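Probable amidase (Thermus thermophilus, PDB 2DC0) is a probable amidase, a protein of the amidase family whose chain folds around a large mixed beta sheet flanked by helices. Local coordinates at residues E231-P236 with L423-W428. Residues are numbered along the deposited sequence; the frame is centred on the assembly and turned at random.
Sequences EGVQNP and LALGGW
Val233 and Pro236 lie against the same face of the Trp428 indole. Each covers a different ring. Val233 CG1 sits over the five-membered ring, 3.8 Å from its centroid and 24° off the normal. Its nearest ring atom is Trp428 CD1, at 3.5 Å from Val233 CG1. Pro236 CG stands almost squarely over the six-membered ring, 3.8 Å from that centroid and only 8° off the normal. Both are CH-pi contacts, and both side chains cross the indole at about a right angle. The two methyls of Val233 divide the work. CG1 is anti to the backbone N (chi1 175°) and meets the indole. Val233 CG2 turns to the preceding helical turn, 4.0 Å from Ala424 CB and 3.7 Å from Ala424 O. That carbonyl oxygen already accepts the helical bond from Trp428 N. Leu425 CD2 touches another part of the proline, 3.7 Å from Pro236 CB, and also reaches Val233 CG1. Pro236 thus uses CB for Leu425 and CG for the tryptophan. Earlier in the loop, Glu231 contributes its backbone: Glu231 O lies 3.5 Å from Ala424 CB, while its carboxylate leads away from the helix. The join is mainly apolar; on the helix it uses Ala424 and Leu425, and Trp428 one turn on from Ala424. Arg432, just past the end of helix 419-430, makes a cation-pi contact with the indole and a hydrogen bond through NH1 to Trp428 O. Phe238 of strand 237-240 touches both Leu425 and Trp428, and Ala269 touches Pro236 and Trp428. The contact therefore lays the loop between helix 213-224 and strand 237-240 against helix 419-430, close to the chain's C-terminus. It lies beside the edge of the large mixed sheet, where strand 237-240 pairs with the outermost strand 270-273.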
ATOM      1  N   GLU A 231       0.409  18.242  16.277  1.00 35.00           N
ATOM      2  CA  GLU A 231       1.623  19.044  16.383  1.00 35.22           C
ATOM      3  C   GLU A 231       1.401  20.435  15.800  1.00 33.15           C
ATOM      4  O   GLU A 231       0.571  20.623  14.912  1.00 33.01           O
ATOM      5  CB  GLU A 231       2.777  18.358  15.649  1.00 38.76           C
ATOM      6  CG  GLU A 231       3.138  16.986  16.204  1.00 44.42           C
ATOM      7  CD  GLU A 231       3.642  17.047  17.634  1.00 48.14           C
ATOM      8  OE1 GLU A 231       4.693  17.690  17.870  1.00 48.80           O
ATOM      9  OE2 GLU A 231       2.989  16.450  18.522  1.00 50.02           O
ATOM     10  N   GLY A 232       2.145  21.408  16.311  1.00 30.53           N
ATOM     11  CA  GLY A 232       2.012  22.765  15.824  1.00 27.72           C
ATOM     12  C   GLY A 232       2.396  22.849  14.362  1.00 26.95           C
ATOM     13  O   GLY A 232       3.099  21.982  13.841  1.00 25.39           O
ATOM     14  N   VAL A 233       1.920  23.886  13.689  1.00 24.44           N
ATOM     15  CA  VAL A 233       2.242  24.071  12.282  1.00 23.82           C
ATOM     16  C   VAL A 233       3.095  25.320  12.109  1.00 22.61           C
ATOM     17  O   VAL A 233       2.749  26.383  12.616  1.00 21.95           O
ATOM     18  CB  VAL A 233       0.967  24.223  11.428  1.00 22.87           C
ATOM     19  CG1 VAL A 233       1.346  24.540   9.990  1.00 21.95           C
ATOM     20  CG2 VAL A 233       0.144  22.949  11.489  1.00 24.18           C
ATOM     21  N   GLN A 234       4.201  25.180  11.385  1.00 21.39           N
ATOM     22  CA  GLN A 234       5.110  26.290  11.130  1.00 23.03           C
ATOM     23  C   GLN A 234       5.749  26.129   9.761  1.00 21.42           C
ATOM     24  O   GLN A 234       6.381  25.112   9.483  1.00 21.61           O
ATOM     25  CB  GLN A 234       6.213  26.341  12.194  1.00 24.56           C
ATOM     26  CG  GLN A 234       7.366  27.282  11.846  1.00 29.43           C
ATOM     27  CD  GLN A 234       8.543  27.168  12.812  1.00 32.60           C
ATOM     28  OE1 GLN A 234       8.963  26.066  13.166  1.00 34.13           O
ATOM     29  NE2 GLN A 234       9.094  28.311  13.220  1.00 33.60           N
ATOM     30  N   ASN A 235       5.578  27.126   8.900  1.00 21.62           N
ATOM     31  CA  ASN A 235       6.170  27.078   7.567  1.00 21.09           C
ATOM     32  C   ASN A 235       5.808  25.786   6.836  1.00 20.70           C
ATOM     33  O   ASN A 235       6.677  25.055   6.365  1.00 17.67           O
ATOM     34  CB  ASN A 235       7.687  27.207   7.680  1.00 22.85           C
ATOM     35  CG  ASN A 235       8.116  28.564   8.221  1.00 25.42           C
ATOM     36  OD1 ASN A 235       9.113  28.682   8.935  1.00 28.50           O
ATOM     37  ND2 ASN A 235       7.363  29.595   7.871  1.00 23.63           N
ATOM     38  N   PRO A 236       4.506  25.490   6.730  1.00 19.33           N
ATOM     39  CA  PRO A 236       4.072  24.273   6.043  1.00 19.44           C
ATOM     40  C   PRO A 236       4.501  24.287   4.579  1.00 18.75           C
ATOM     41  O   PRO A 236       4.538  25.341   3.942  1.00 17.72           O
ATOM     42  CB  PRO A 236       2.557  24.310   6.207  1.00 19.09           C
ATOM     43  CG  PRO A 236       2.262  25.784   6.206  1.00 18.40           C
ATOM     44  CD  PRO A 236       3.349  26.323   7.106  1.00 20.19           C
ATOM     45  N   LEU A 423      -4.812  16.692   9.879  1.00 13.22           N
ATOM     46  CA  LEU A 423      -5.782  17.461  10.646  1.00 15.13           C
ATOM     47  C   LEU A 423      -5.183  18.775  11.147  1.00 15.07           C
ATOM     48  O   LEU A 423      -5.862  19.802  11.174  1.00 16.18           O
ATOM     49  CB  LEU A 423      -6.302  16.613  11.811  1.00 15.12           C
ATOM     50  CG  LEU A 423      -7.206  15.471  11.319  1.00 13.87           C
ATOM     51  CD1 LEU A 423      -7.437  14.438  12.423  1.00 14.94           C
ATOM     52  CD2 LEU A 423      -8.528  16.058  10.845  1.00 13.28           C
ATOM     53  N   ALA A 424      -3.911  18.745  11.536  1.00 13.81           N
ATOM     54  CA  ALA A 424      -3.249  19.957  12.009  1.00 14.11           C
ATOM     55  C   ALA A 424      -3.123  20.954  10.854  1.00 15.38           C
ATOM     56  O   ALA A 424      -3.412  22.141  11.012  1.00 13.93           O
ATOM     57  CB  ALA A 424      -1.863  19.619  12.571  1.00 15.86           C
ATOM     58  N   LEU A 425      -2.689  20.474   9.692  1.00 15.55           N
ATOM     59  CA  LEU A 425      -2.554  21.349   8.531  1.00 17.84           C
ATOM     60  C   LEU A 425      -3.927  21.866   8.106  1.00 17.90           C
ATOM     61  O   LEU A 425      -4.053  22.990   7.626  1.00 17.72           O
ATOM     62  CB  LEU A 425      -1.888  20.604   7.368  1.00 17.56           C
ATOM     63  CG  LEU A 425      -0.411  20.244   7.564  1.00 19.13           C
ATOM     64  CD1 LEU A 425       0.004  19.202   6.528  1.00 18.17           C
ATOM     65  CD2 LEU A 425       0.456  21.496   7.444  1.00 16.05           C
ATOM     66  N   GLY A 426      -4.955  21.041   8.291  1.00 18.75           N
ATOM     67  CA  GLY A 426      -6.300  21.456   7.937  1.00 16.86           C
ATOM     68  C   GLY A 426      -6.750  22.611   8.816  1.00 18.90           C
ATOM     69  O   GLY A 426      -7.384  23.558   8.344  1.00 16.54           O
ATOM     70  N   GLY A 427      -6.418  22.533  10.102  1.00 18.36           N
ATOM     71  CA  GLY A 427      -6.794  23.586  11.027  1.00 18.74           C
ATOM     72  C   GLY A 427      -6.073  24.878  10.688  1.00 18.03           C
ATOM     73  O   GLY A 427      -6.641  25.968  10.778  1.00 18.71           O
ATOM     74  N   TRP A 428      -4.812  24.747  10.296  1.00 15.92           N
ATOM     75  CA  TRP A 428      -3.996  25.896   9.930  1.00 16.98           C
ATOM     76  C   TRP A 428      -4.611  26.594   8.718  1.00 15.67           C
ATOM     77  O   TRP A 428      -4.735  27.825   8.686  1.00 15.35           O
ATOM     78  CB  TRP A 428      -2.578  25.436   9.593  1.00 17.11           C
ATOM     79  CG  TRP A 428      -1.625  26.560   9.334  1.00 17.64           C
ATOM     80  CD1 TRP A 428      -0.868  27.228  10.260  1.00 17.92           C
ATOM     81  CD2 TRP A 428      -1.319  27.147   8.066  1.00 17.32           C
ATOM     82  NE1 TRP A 428      -0.109  28.198   9.642  1.00 18.05           N
ATOM     83  CE2 TRP A 428      -0.373  28.175   8.298  1.00 16.72           C
ATOM     84  CE3 TRP A 428      -1.765  26.916   6.755  1.00 17.05           C
ATOM     85  CZ2 TRP A 428       0.153  28.958   7.260  1.00 15.74           C
ATOM     86  CZ3 TRP A 428      -1.241  27.698   5.724  1.00 18.04           C
ATOM     87  CH2 TRP A 428      -0.298  28.712   5.988  1.00 17.52           C
TER